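Local structure of extracellular solute-binding protein family 1 (Kribbella flavida, 5IXP) at residues D165-T170 against R369-K374; T364-R369 against S378-Q383; E172-Q177 against K198-Q203; S146-G151 against D210-K215; D123-A128 against S161-S166. The protein probably binds a solute outside the cell and passes it to an ABC transporter for uptake. All coordinates share one frame; numbering follows the deposited sequence. Where two conformers were deposited one is given.

Interaction 1 (D165-T170 against R369-K374); sequences DSAVLT and RVDEGK
Ala167 and Asp371 are the residues whose backbones come nearest, 6.2 Å between their CA atoms, where the N-terminus of helix 167-175 meets the C-terminal end of helix 356-371. Ser166 is the N-cap of the first helix, its OG accepting from Leu169 N, while Gly373, with positive phi, ends the second in a Schellman motif. Into this junction Asp371 sends its carboxylate. Its CG lies anti to the backbone N (chi1 -160°), which carries OD2 over to the first turn of the other helix. There Ala167 N donates to Asp371 OD2 at 3.0 Å in a nearly straight bond (171°), arriving from above the carboxylate plane. A water extends the grip: it donates to Asp371 OD2 at 2.8 Å and accepts from Val168 N. The methyl of Ala167 lies alongside the same group, Ala167 CB to Asp371 OD2 3.5 Å, and Ser213 OG is hydrogen-bonded to the other oxygen, OD1. With an asparagine here the charge is gone, and Ala167 N would probably lose its acceptor if the amide turned its NH2 that way. Buried and held through both oxygens, the carboxylate meets one amide N-H directly and a second through water at a helix start, a setting that would be expected to stabilise its negative charge.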
# COMPACT_ATOMS: atom_id res chain seq x y z
N ASP A 165 6.36 15.47 -2.35
CA ASP A 165 5.95 16.00 -1.05
C ASP A 165 6.97 15.71 0.06
O ASP A 165 7.25 16.59 0.87
CB ASP A 165 4.56 15.48 -0.66
CG ASP A 165 4.47 13.95 -0.63
OD1 ASP A 165 5.21 13.27 -1.37
OD2 ASP A 165 3.65 13.43 0.14
N SER A 166 7.54 14.50 0.14
CA SER A 166 8.50 14.23 1.20
C SER A 166 9.50 13.16 0.78
O SER A 166 9.20 12.30 -0.06
CB SER A 166 7.82 13.81 2.52
OG SER A 166 7.25 12.50 2.46
N ALA A 167 10.69 13.23 1.37
CA ALA A 167 11.69 12.18 1.16
C ALA A 167 11.19 10.83 1.64
O ALA A 167 11.45 9.80 1.02
CB ALA A 167 13.00 12.55 1.86
N VAL A 168 10.46 10.81 2.77
CA VAL A 168 10.04 9.54 3.36
C VAL A 168 9.10 8.79 2.42
O VAL A 168 9.26 7.58 2.19
CB VAL A 168 9.41 9.76 4.74
CG1 VAL A 168 8.65 8.52 5.20
CG2 VAL A 168 10.48 10.10 5.76
N LEU A 169 8.11 9.48 1.85
CA LEU A 169 7.20 8.75 0.96
C LEU A 169 7.92 8.28 -0.30
O LEU A 169 7.60 7.20 -0.83
CB LEU A 169 5.97 9.59 0.60
CG LEU A 169 4.91 9.75 1.70
CD1 LEU A 169 3.60 10.28 1.13
CD2 LEU A 169 4.68 8.44 2.44
N THR A 170 8.90 9.04 -0.79
CA THR A 170 9.71 8.56 -1.91
C THR A 170 10.50 7.32 -1.51
O THR A 170 10.64 6.37 -2.30
CB THR A 170 10.64 9.67 -2.41
OG1 THR A 170 9.88 10.86 -2.67
CG2 THR A 170 11.37 9.24 -3.68
N ARG A 369 14.67 13.37 9.38
CA ARG A 369 15.58 14.34 10.00
C ARG A 369 16.49 14.98 8.96
O ARG A 369 16.76 16.19 9.02
CB ARG A 369 16.39 13.68 11.11
CG ARG A 369 15.57 13.32 12.36
CD ARG A 369 16.46 12.93 13.53
NE ARG A 369 17.33 11.79 13.24
CZ ARG A 369 17.02 10.51 13.45
NH1 ARG A 369 15.83 10.18 13.96
NH2 ARG A 369 17.90 9.56 13.16
N VAL A 370 16.96 14.20 7.99
CA VAL A 370 17.74 14.77 6.89
C VAL A 370 16.88 15.72 6.07
O VAL A 370 17.29 16.84 5.75
CB VAL A 370 18.33 13.67 6.00
CG1 VAL A 370 19.08 14.30 4.83
CG2 VAL A 370 19.25 12.76 6.80
N ASP A 371 15.68 15.26 5.69
CA ASP A 371 14.78 16.06 4.86
C ASP A 371 14.50 17.41 5.51
O ASP A 371 14.48 18.44 4.82
CB ASP A 371 13.49 15.26 4.63
CG ASP A 371 12.68 15.74 3.43
OD1 ASP A 371 13.21 16.44 2.54
OD2 ASP A 371 11.49 15.37 3.36
N GLU A 372 14.31 17.42 6.83
CA GLU A 372 13.96 18.62 7.57
C GLU A 372 15.17 19.43 8.02
O GLU A 372 15.01 20.46 8.67
CB GLU A 372 13.10 18.24 8.79
CG GLU A 372 11.80 17.52 8.41
CD GLU A 372 11.13 16.77 9.58
OE1 GLU A 372 11.67 16.80 10.70
OE2 GLU A 372 10.06 16.15 9.35
N GLY A 373 16.38 18.98 7.68
CA GLY A 373 17.58 19.72 8.02
C GLY A 373 18.02 19.61 9.46
O GLY A 373 18.80 20.45 9.92
N LYS A 374 17.57 18.59 10.19
CA LYS A 374 17.91 18.44 11.59
C LYS A 374 19.15 17.59 11.83
O LYS A 374 19.68 17.60 12.94
CB LYS A 374 16.73 17.83 12.36
CG LYS A 374 15.44 18.65 12.28
CD LYS A 374 14.33 17.99 13.07
CE LYS A 374 13.17 18.96 13.36
NZ LYS A 374 12.30 19.18 12.18
O HOH W 1 10.76 13.07 4.73

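Interaction 2 (T364-R369 against S378-Q383); sequences TEALAR and SAAWKQ
Ala366 and Ala380 mark the crossing point of an antiparallel helical hairpin, in which helix 356-371 and helix 377-392 pack against each other near the C-terminus of the chain. The axes of the two short segments run at 168° and approach to 8.9 Å, and the CA atoms of the alanine pair are 5.2 Å apart. Small side chains fit this spacing: Ala366 CB lies 4.1 Å from Ala380 CB and 3.5 Å from Ala380 O, methyl against methyl and methyl against carbonyl. Trp201 of helix 195-209 touches both alanines, so a third helix packs beside the pair.

Beyond the alanines the contact becomes polar. Arg369 and Gln383 cross at about a right angle, yet their flat ends are stacked, the guanidinium and amide planes only 19° apart. A bend at chi3 (-58°) folds the arginine chain back along its own helix, where the backbone of Glu365 and Ala366 lies against a guanidinium face. The stack contains no hydrogen bond; Gln375 accepts from Arg369 NE and donates to Gln383 OE1, while Gln383 NE2 donates to Glu387. With an alanine in place of Gln383 the guanidinium has no amide to stack on, and Gln375 and Glu387 would probably each be left short of a bond. The closest approach within the stack is Arg369 NH2 to Gln383 CD, 3.2 Å.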
# COMPACT_ATOMS: atom_id res chain seq x y z
N THR A 364 13.04 5.62 8.38
CA THR A 364 12.25 6.75 7.91
C THR A 364 12.35 7.93 8.86
O THR A 364 12.34 9.09 8.41
CB THR A 364 10.78 6.36 7.69
OG1 THR A 364 10.21 5.86 8.91
CG2 THR A 364 10.67 5.29 6.60
N GLU A 365 12.47 7.68 10.17
CA GLU A 365 12.71 8.78 11.10
C GLU A 365 14.03 9.46 10.76
O GLU A 365 14.10 10.70 10.74
CB GLU A 365 12.72 8.28 12.55
CG GLU A 365 11.33 7.92 13.07
CD GLU A 365 11.34 7.28 14.46
OE1 GLU A 365 12.43 7.09 15.02
OE2 GLU A 365 10.24 6.98 14.97
N ALA A 366 15.06 8.68 10.47
CA ALA A 366 16.36 9.25 10.13
C ALA A 366 16.27 10.05 8.83
O ALA A 366 16.80 11.16 8.74
CB ALA A 366 17.41 8.15 10.02
N LEU A 367 15.58 9.51 7.82
CA LEU A 367 15.48 10.22 6.56
C LEU A 367 14.69 11.52 6.72
O LEU A 367 15.03 12.54 6.11
CB LEU A 367 14.85 9.32 5.49
CG LEU A 367 14.77 9.93 4.09
CD1 LEU A 367 16.14 10.40 3.62
CD2 LEU A 367 14.19 8.90 3.12
N ALA A 368 13.65 11.50 7.57
CA ALA A 368 12.90 12.72 7.83
C ALA A 368 13.77 13.79 8.48
O ALA A 368 13.64 14.98 8.19
CB ALA A 368 11.68 12.42 8.70
N ARG A 369 14.67 13.37 9.38
CA ARG A 369 15.58 14.34 10.00
C ARG A 369 16.49 14.98 8.96
O ARG A 369 16.76 16.19 9.02
CB ARG A 369 16.39 13.68 11.11
CG ARG A 369 15.57 13.32 12.36
CD ARG A 369 16.46 12.93 13.53
NE ARG A 369 17.33 11.79 13.24
CZ ARG A 369 17.02 10.51 13.45
NH1 ARG A 369 15.83 10.18 13.96
NH2 ARG A 369 17.90 9.56 13.16
N SER A 378 25.16 11.65 6.70
CA SER A 378 26.02 10.60 7.24
C SER A 378 25.68 10.31 8.70
O SER A 378 25.65 9.14 9.11
CB SER A 378 27.49 10.98 7.09
OG SER A 378 27.85 11.93 8.07
N ALA A 379 25.40 11.34 9.50
CA ALA A 379 25.06 11.11 10.91
C ALA A 379 23.72 10.39 11.03
O ALA A 379 23.54 9.51 11.89
CB ALA A 379 25.03 12.42 11.68
N ALA A 380 22.75 10.75 10.19
CA ALA A 380 21.45 10.09 10.25
C ALA A 380 21.55 8.63 9.83
O ALA A 380 20.88 7.76 10.40
CB ALA A 380 20.45 10.84 9.37
N TRP A 381 22.36 8.35 8.81
CA TRP A 381 22.50 6.97 8.36
C TRP A 381 23.15 6.11 9.44
O TRP A 381 22.71 4.99 9.69
CB TRP A 381 23.30 6.91 7.05
CG TRP A 381 23.61 5.51 6.61
CD1 TRP A 381 24.79 4.85 6.76
CD2 TRP A 381 22.72 4.61 5.94
NE1 TRP A 381 24.69 3.58 6.22
CE2 TRP A 381 23.43 3.41 5.72
CE3 TRP A 381 21.39 4.71 5.51
CZ2 TRP A 381 22.85 2.31 5.08
CZ3 TRP A 381 20.82 3.61 4.87
CH2 TRP A 381 21.55 2.43 4.67
N LYS A 382 24.20 6.63 10.10
CA LYS A 382 24.82 5.88 11.18
C LYS A 382 23.83 5.65 12.31
O LYS A 382 23.76 4.56 12.88
CB LYS A 382 26.07 6.59 11.69
CG LYS A 382 27.17 6.73 10.67
CD LYS A 382 28.38 7.44 11.28
CE LYS A 382 29.52 7.59 10.28
NZ LYS A 382 30.09 6.27 9.88
N GLN A 383 23.04 6.68 12.65
CA GLN A 383 22.06 6.51 13.72
C GLN A 383 21.00 5.48 13.34
O GLN A 383 20.61 4.65 14.17
CB GLN A 383 21.40 7.84 14.08
CG GLN A 383 20.31 7.69 15.13
CD GLN A 383 19.80 9.02 15.65
OE1 GLN A 383 20.32 10.08 15.30
NE2 GLN A 383 18.77 8.98 16.51

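Interaction 3 (E172-Q177 against K198-Q203); sequences EAMRNQ and KRTWDQ
Met174, a selenomethionine in this crystal, and Thr200 lie alongside each other, pointing opposite ways, while Gln203 meets the methionine at about a right angle. Met174 CG stands anti to the carbonyl carbon (chi1 -61°), and the bend at chi3 brings the terminal methyl round toward helix 195-209. The result is a chain that touches Thr200 along its length. In the conformer given, Thr200 presents CG2, which lies 3.8 Å from Met174 CB, 4.1 Å from Met174 SE and 3.9 Å from Met174 CE; its OG1 is hydrogen-bonded to Leu196 O within its own helix. Gln203 extends across the far end of the methionine, placing OE1 at 3.6 Å from Met174 CE, a van der Waals contact with a methyl group. The other end of that amide is held by a bond from Gln203 NE2 to Thr145 OG1, which should limit its rotation. No hydrogen bond joins the two segments, and their nearest CA atoms, those of Met174 and Thr200, remain 7.2 Å apart, so the side chains bridge the interval. Phe148 of helix 144-157 touches both Met174 and Gln203. This is largely apolar helix-to-helix packing of helix 167-175 on helix 195-209, with helix 144-157 alongside, in a protein of the periplasmic-binding-protein clan.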
# COMPACT_ATOMS: atom_id res chain seq x y z
N GLU A 172 9.58 5.11 0.80
CA GLU A 172 8.63 4.00 0.83
C GLU A 172 8.44 3.43 -0.56
O GLU A 172 8.44 2.20 -0.75
CB GLU A 172 7.30 4.45 1.42
CG GLU A 172 7.37 4.85 2.88
CD GLU A 172 7.59 3.64 3.79
OE1 GLU A 172 6.61 2.94 4.12
OE2 GLU A 172 8.76 3.37 4.14
N ALA A 173 8.29 4.30 -1.56
CA ALA A 173 8.05 3.84 -2.92
C ALA A 173 9.24 3.05 -3.45
O ALA A 173 9.06 1.97 -4.03
CB ALA A 173 7.74 5.03 -3.83
N MSE A 174 10.45 3.54 -3.23
CA MSE A 174 11.64 2.86 -3.76
C MSE A 174 12.01 1.62 -2.97
O MSE A 174 12.33 0.58 -3.56
CB MSE A 174 12.83 3.82 -3.78
CG MSE A 174 12.59 5.04 -4.65
SE MSE A 174 14.19 6.15 -4.61
CE MSE A 174 15.42 4.86 -5.44
N ARG A 175 12.00 1.72 -1.64
CA ARG A 175 12.48 0.60 -0.84
C ARG A 175 11.66 -0.65 -1.08
O ARG A 175 12.20 -1.77 -1.09
CB ARG A 175 12.45 0.94 0.65
CG ARG A 175 13.29 -0.06 1.44
CD ARG A 175 12.94 -0.05 2.89
NE ARG A 175 11.67 -0.70 3.18
CZ ARG A 175 10.52 -0.06 3.34
NH1 ARG A 175 10.47 1.26 3.23
NH2 ARG A 175 9.41 -0.73 3.63
N ASN A 176 10.35 -0.50 -1.25
CA ASN A 176 9.51 -1.67 -1.39
C ASN A 176 9.69 -2.39 -2.71
O ASN A 176 9.19 -3.51 -2.86
CB ASN A 176 8.05 -1.29 -1.18
CG ASN A 176 7.71 -1.15 0.28
OD1 ASN A 176 7.71 -2.14 1.01
ND2 ASN A 176 7.45 0.07 0.72
N GLN A 177 10.41 -1.79 -3.66
CA GLN A 177 10.72 -2.46 -4.92
C GLN A 177 11.97 -3.32 -4.86
O GLN A 177 12.16 -4.17 -5.74
CB GLN A 177 10.93 -1.45 -6.04
CG GLN A 177 9.71 -0.68 -6.42
CD GLN A 177 10.01 0.28 -7.54
OE1 GLN A 177 11.10 0.86 -7.60
NE2 GLN A 177 9.07 0.45 -8.45
N LYS A 198 21.65 1.48 0.91
CA LYS A 198 22.38 2.74 1.02
C LYS A 198 22.33 3.53 -0.28
O LYS A 198 22.24 4.76 -0.27
CB LYS A 198 23.83 2.48 1.44
CG LYS A 198 24.71 3.75 1.66
CD LYS A 198 24.01 4.77 2.57
CE LYS A 198 25.01 5.72 3.28
NZ LYS A 198 25.83 6.57 2.37
N ARG A 199 22.35 2.84 -1.43
CA ARG A 199 22.27 3.57 -2.68
C ARG A 199 20.92 4.26 -2.84
O ARG A 199 20.85 5.39 -3.35
CB ARG A 199 22.56 2.65 -3.87
CG ARG A 199 24.05 2.51 -4.12
CD ARG A 199 24.37 1.89 -5.46
NE ARG A 199 25.80 1.61 -5.57
CZ ARG A 199 26.40 1.27 -6.70
NH1 ARG A 199 25.70 1.17 -7.82
NH2 ARG A 199 27.71 1.03 -6.71
N THR A 200 19.85 3.60 -2.40
CA THR A 200 18.53 4.22 -2.37
C THR A 200 18.53 5.45 -1.48
O THR A 200 18.05 6.52 -1.88
CB THR A 200 17.50 3.20 -1.87
OG1 THR A 200 17.48 2.07 -2.75
CG2 THR A 200 16.11 3.82 -1.79
N TRP A 201 19.05 5.30 -0.27
CA TRP A 201 19.22 6.43 0.64
C TRP A 201 19.98 7.57 -0.03
O TRP A 201 19.54 8.73 -0.03
CB TRP A 201 19.95 5.95 1.90
CG TRP A 201 20.37 7.02 2.89
CD1 TRP A 201 21.50 7.78 2.85
CD2 TRP A 201 19.68 7.38 4.10
NE1 TRP A 201 21.55 8.62 3.94
CE2 TRP A 201 20.45 8.39 4.73
CE3 TRP A 201 18.50 6.96 4.71
CZ2 TRP A 201 20.07 8.99 5.94
CZ3 TRP A 201 18.11 7.55 5.91
CH2 TRP A 201 18.89 8.56 6.51
N ASP A 202 21.14 7.26 -0.63
CA ASP A 202 21.96 8.30 -1.23
C ASP A 202 21.21 9.05 -2.32
O ASP A 202 21.31 10.28 -2.43
CB ASP A 202 23.25 7.72 -1.79
CG ASP A 202 24.23 7.33 -0.71
OD1 ASP A 202 24.08 7.80 0.44
OD2 ASP A 202 25.16 6.56 -1.00
N GLN A 203 20.45 8.33 -3.14
CA GLN A 203 19.76 8.97 -4.26
C GLN A 203 18.65 9.90 -3.77
O GLN A 203 18.45 10.98 -4.34
CB GLN A 203 19.22 7.90 -5.21
CG GLN A 203 18.71 8.44 -6.53
CD GLN A 203 18.47 7.33 -7.55
OE1 GLN A 203 18.24 6.18 -7.19
NE2 GLN A 203 18.55 7.68 -8.83

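Interaction 4 (S146-G151 against D210-K215); sequences SYFAAG and DGLSAK
Leu212 reaches across to helix 144-157 from the loop that follows helix 195-209, and Gly151 is the residue whose CA lies nearest to its own, at 6.4 Å. From CA, the bond to CB is directed at the helix. The next atom, CG, already approaches the helix backbone, 4.1 Å from Gly151 C. There the chain forks. Leu212 CD1 goes to the carbonyl of Gly151, 3.8 Å from its O, while Leu212 CD2 touches both the backbone and the ring of Phe148: it is 3.7 Å from Phe148 O and 4.1 Å from Phe148 CD1. The leucine meets the ring obliquely, in purely apolar contact. A CB at Gly151 would lie about 3.2 Å from Leu212 CD2, tight for two carbons, so the glycine permits this close approach.

A Schellman motif ends helix 195-209 just before this leucine: Gly211, with positive phi, is its C-prime residue, and Leu212 N and Gly211 N bond back to Ala207 O and Thr208 O. The leucine therefore projects from the point where the chain has just left its helix. One residue later Ser213 begins an ST turn, its OG accepting from Lys215 N at 2.9 Å.

On the helix side, Tyr147 CD2 stands 3.7 Å above one face of the Phe148 ring, offset toward the rim. Phe148 also touches Ala207 and Met174, and Ala207 packs against Leu212 as well.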
# COMPACT_ATOMS: atom_id res chain seq x y z
N SER A 146 15.53 8.65 -13.83
CA SER A 146 14.82 9.55 -14.74
C SER A 146 13.81 10.42 -14.00
O SER A 146 13.61 11.58 -14.36
CB SER A 146 14.13 8.73 -15.83
OG SER A 146 15.08 7.99 -16.58
N TYR A 147 13.14 9.85 -12.99
CA TYR A 147 12.20 10.64 -12.19
C TYR A 147 12.91 11.82 -11.52
O TYR A 147 12.42 12.96 -11.58
CB TYR A 147 11.54 9.72 -11.16
CG TYR A 147 10.62 10.40 -10.17
CD1 TYR A 147 9.32 10.74 -10.53
CD2 TYR A 147 11.05 10.68 -8.88
CE1 TYR A 147 8.46 11.35 -9.61
CE2 TYR A 147 10.21 11.28 -7.96
CZ TYR A 147 8.92 11.62 -8.33
OH TYR A 147 8.11 12.20 -7.40
N PHE A 148 14.06 11.57 -10.89
CA PHE A 148 14.77 12.67 -10.23
C PHE A 148 15.38 13.63 -11.24
O PHE A 148 15.42 14.84 -11.00
CB PHE A 148 15.84 12.11 -9.29
CG PHE A 148 15.26 11.31 -8.13
CD1 PHE A 148 14.28 11.87 -7.31
CD2 PHE A 148 15.68 10.01 -7.88
CE1 PHE A 148 13.74 11.13 -6.24
CE2 PHE A 148 15.15 9.27 -6.83
CZ PHE A 148 14.18 9.83 -6.00
N ALA A 149 15.88 13.11 -12.36
CA ALA A 149 16.39 14.00 -13.40
C ALA A 149 15.30 14.94 -13.91
O ALA A 149 15.55 16.14 -14.10
CB ALA A 149 16.98 13.18 -14.55
N ALA A 150 14.09 14.41 -14.14
CA ALA A 150 12.98 15.28 -14.51
C ALA A 150 12.68 16.28 -13.40
O ALA A 150 12.34 17.44 -13.66
CB ALA A 150 11.74 14.45 -14.84
N GLY A 151 12.80 15.85 -12.14
CA GLY A 151 12.58 16.77 -11.04
C GLY A 151 13.58 17.91 -11.00
O GLY A 151 13.23 19.05 -10.68
N ASP A 210 19.03 18.73 -3.80
CA ASP A 210 18.70 19.46 -5.01
C ASP A 210 17.37 20.20 -4.91
O ASP A 210 16.91 20.74 -5.92
CB ASP A 210 18.69 18.50 -6.21
CG ASP A 210 20.06 17.91 -6.49
OD1 ASP A 210 21.07 18.56 -6.16
OD2 ASP A 210 20.13 16.79 -7.05
N GLY A 211 16.76 20.24 -3.73
CA GLY A 211 15.53 20.99 -3.54
C GLY A 211 14.29 20.30 -4.04
O GLY A 211 13.26 20.95 -4.22
N LEU A 212 14.34 18.99 -4.26
CA LEU A 212 13.21 18.29 -4.87
C LEU A 212 12.10 17.97 -3.88
O LEU A 212 11.00 17.62 -4.31
CB LEU A 212 13.69 17.01 -5.55
CG LEU A 212 14.11 17.11 -7.03
CD1 LEU A 212 14.85 18.37 -7.36
CD2 LEU A 212 14.89 15.88 -7.47
N SER A 213 12.35 18.08 -2.58
CA SER A 213 11.38 17.70 -1.56
C SER A 213 10.70 18.92 -0.97
O SER A 213 11.35 19.91 -0.66
CB SER A 213 12.03 16.90 -0.43
OG SER A 213 11.09 16.65 0.60
N ALA A 214 9.39 18.83 -0.79
CA ALA A 214 8.66 19.85 -0.05
C ALA A 214 8.80 19.69 1.46
O ALA A 214 8.36 20.58 2.20
CB ALA A 214 7.18 19.83 -0.44
N LYS A 215 9.40 18.59 1.93
CA LYS A 215 9.65 18.35 3.36
C LYS A 215 8.37 18.30 4.18
O LYS A 215 8.35 18.70 5.35
CB LYS A 215 10.60 19.41 3.94
CG LYS A 215 11.80 19.73 3.08
CD LYS A 215 12.42 21.05 3.53
CE LYS A 215 13.60 21.43 2.67
NZ LYS A 215 14.70 20.44 2.82

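Interaction 5 (D123-A128 against S161-S166); sequences DLFARA and SAWFDS
Phe125 and Trp163 supply the aromatic part of this contact. The Phe125 ring and the six-membered ring of Trp163 are nearly parallel, with planes at 10°, but their centroids are 5.4 Å apart and the rings barely overlap. They are slid so far that contact falls to their outer carbons: Phe125 CZ is 3.5 Å from Trp163 CH2, and Phe125 CE1 is 3.6 Å from Trp163 CZ3. The side chains themselves cross at about a right angle. In Trp163 a chi1 near 180° (-172°) turns the indole toward the phenylalanine, although its CB does not point there.

A second, smaller contact sets a methyl against a hydroxyl. Leu124 CD1 comes to 4.0 Å from Ser161 OG, which is hydrogen-bonded to Asp230 O. The residues pair across a wide interval, with the CA atoms of Leu124 and Ser161 8.5 Å apart; the leucine side chain does most of the reaching. No hydrogen bond joins the two segments.

Further rings extend the cluster: Tyr120 meets Phe125, while Tyr147 and Phe154 of helix 144-157 meet Trp163. The contact thus places helix 122-127 over the segment that leads from helix 144-157 to helix 167-175, beside strand 232-238, whose Thr234 touches Phe125 and hydrogen-bonds to Trp163 O.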
# COMPACT_ATOMS: atom_id res chain seq x y z
N ASP A 123 -0.71 21.83 -14.47
CA ASP A 123 -0.48 23.27 -14.59
C ASP A 123 0.98 23.62 -14.29
O ASP A 123 1.59 24.41 -15.02
CB ASP A 123 -1.41 24.04 -13.66
CG ASP A 123 -1.22 23.68 -12.20
OD1 ASP A 123 -0.99 22.49 -11.91
OD2 ASP A 123 -1.31 24.58 -11.33
N LEU A 124 1.55 23.02 -13.25
CA LEU A 124 2.96 23.26 -12.94
C LEU A 124 3.86 22.66 -14.01
O LEU A 124 4.87 23.27 -14.39
CB LEU A 124 3.30 22.70 -11.56
CG LEU A 124 2.50 23.29 -10.39
CD1 LEU A 124 2.97 22.71 -9.05
CD2 LEU A 124 2.55 24.83 -10.39
N PHE A 125 3.51 21.48 -14.53
CA PHE A 125 4.28 20.90 -15.63
C PHE A 125 4.28 21.84 -16.83
O PHE A 125 5.33 22.10 -17.43
CB PHE A 125 3.71 19.53 -16.03
CG PHE A 125 4.27 18.37 -15.23
CD1 PHE A 125 4.54 18.50 -13.87
CD2 PHE A 125 4.49 17.14 -15.84
CE1 PHE A 125 5.02 17.43 -13.12
CE2 PHE A 125 4.98 16.06 -15.11
CZ PHE A 125 5.25 16.20 -13.74
N ALA A 126 3.10 22.35 -17.20
CA ALA A 126 3.01 23.23 -18.36
C ALA A 126 3.94 24.43 -18.20
O ALA A 126 4.71 24.77 -19.11
CB ALA A 126 1.57 23.69 -18.56
N ARG A 127 3.89 25.07 -17.03
CA ARG A 127 4.67 26.28 -16.78
C ARG A 127 6.17 25.98 -16.74
O ARG A 127 6.99 26.87 -17.00
CB ARG A 127 4.21 26.92 -15.47
CG ARG A 127 2.80 27.52 -15.58
CD ARG A 127 2.18 27.83 -14.22
NE ARG A 127 3.13 28.39 -13.26
CZ ARG A 127 2.91 28.50 -11.95
NH1 ARG A 127 1.75 28.09 -11.43
NH2 ARG A 127 3.84 29.01 -11.16
N ALA A 128 6.53 24.74 -16.41
CA ALA A 128 7.93 24.35 -16.35
C ALA A 128 8.47 23.87 -17.69
O ALA A 128 9.65 23.52 -17.77
CB ALA A 128 8.13 23.26 -15.29
N SER A 161 8.48 25.79 -6.23
CA SER A 161 7.80 24.50 -6.12
C SER A 161 8.83 23.40 -5.90
O SER A 161 9.98 23.51 -6.31
CB SER A 161 6.97 24.18 -7.36
OG SER A 161 5.85 25.04 -7.47
N ALA A 162 8.39 22.33 -5.24
CA ALA A 162 9.18 21.12 -5.13
C ALA A 162 8.63 20.07 -6.09
O ALA A 162 7.55 20.21 -6.67
CB ALA A 162 9.18 20.60 -3.69
N TRP A 163 9.39 18.99 -6.23
CA TRP A 163 9.01 17.91 -7.14
C TRP A 163 8.05 16.93 -6.47
O TRP A 163 7.05 16.52 -7.08
CB TRP A 163 10.28 17.20 -7.61
CG TRP A 163 10.13 16.17 -8.70
CD1 TRP A 163 10.59 14.88 -8.68
CD2 TRP A 163 9.51 16.35 -9.99
NE1 TRP A 163 10.30 14.25 -9.87
CE2 TRP A 163 9.65 15.13 -10.69
CE3 TRP A 163 8.88 17.43 -10.62
CZ2 TRP A 163 9.15 14.96 -11.98
CZ3 TRP A 163 8.39 17.25 -11.91
CH2 TRP A 163 8.54 16.03 -12.58
N PHE A 164 8.32 16.55 -5.22
CA PHE A 164 7.48 15.61 -4.50
C PHE A 164 7.29 16.11 -3.07
O PHE A 164 7.97 17.03 -2.61
CB PHE A 164 8.08 14.20 -4.51
CG PHE A 164 9.52 14.13 -4.06
CD1 PHE A 164 9.85 14.20 -2.71
CD2 PHE A 164 10.55 13.97 -4.99
CE1 PHE A 164 11.17 14.12 -2.29
CE2 PHE A 164 11.87 13.90 -4.59
CZ PHE A 164 12.19 13.97 -3.23
N ASP A 165 6.36 15.47 -2.35
CA ASP A 165 5.95 16.00 -1.05
C ASP A 165 6.97 15.71 0.06
O ASP A 165 7.25 16.59 0.87
CB ASP A 165 4.56 15.48 -0.66
CG ASP A 165 4.47 13.95 -0.63
OD1 ASP A 165 5.21 13.27 -1.37
OD2 ASP A 165 3.65 13.43 0.14
N SER A 166 7.54 14.50 0.14
CA SER A 166 8.50 14.23 1.20
C SER A 166 9.50 13.16 0.78
O SER A 166 9.20 12.30 -0.06
CB SER A 166 7.82 13.81 2.52
OG SER A 166 7.25 12.50 2.46

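Along the chain interaction 5 begins first, its second segment overlapping the first segment of interaction 1 at Asp165 and Ser166; interaction 4 crosses both, interaction 3 is nested within 1 and 4, and interaction 2 lies near the C-terminus, crossing interaction 1 and sharing Arg369 with it. Centres of 4 and 5 are about 9 Å apart, those of 1 and 2 about 10 Å, and those of 2 and 5 about 26 Å. Interactions 1 and 2 share helix 356-371, 1 and 3 helix 167-175. Trp201 and Trp381 join 2 to 3, Phe148 joins 3 to 4, and backbone bonds of Leu212 and Ala214 with Trp163 and Phe164 join 4 to 5. Together they tie C-terminal helices to mid-chain in one mainly helical region.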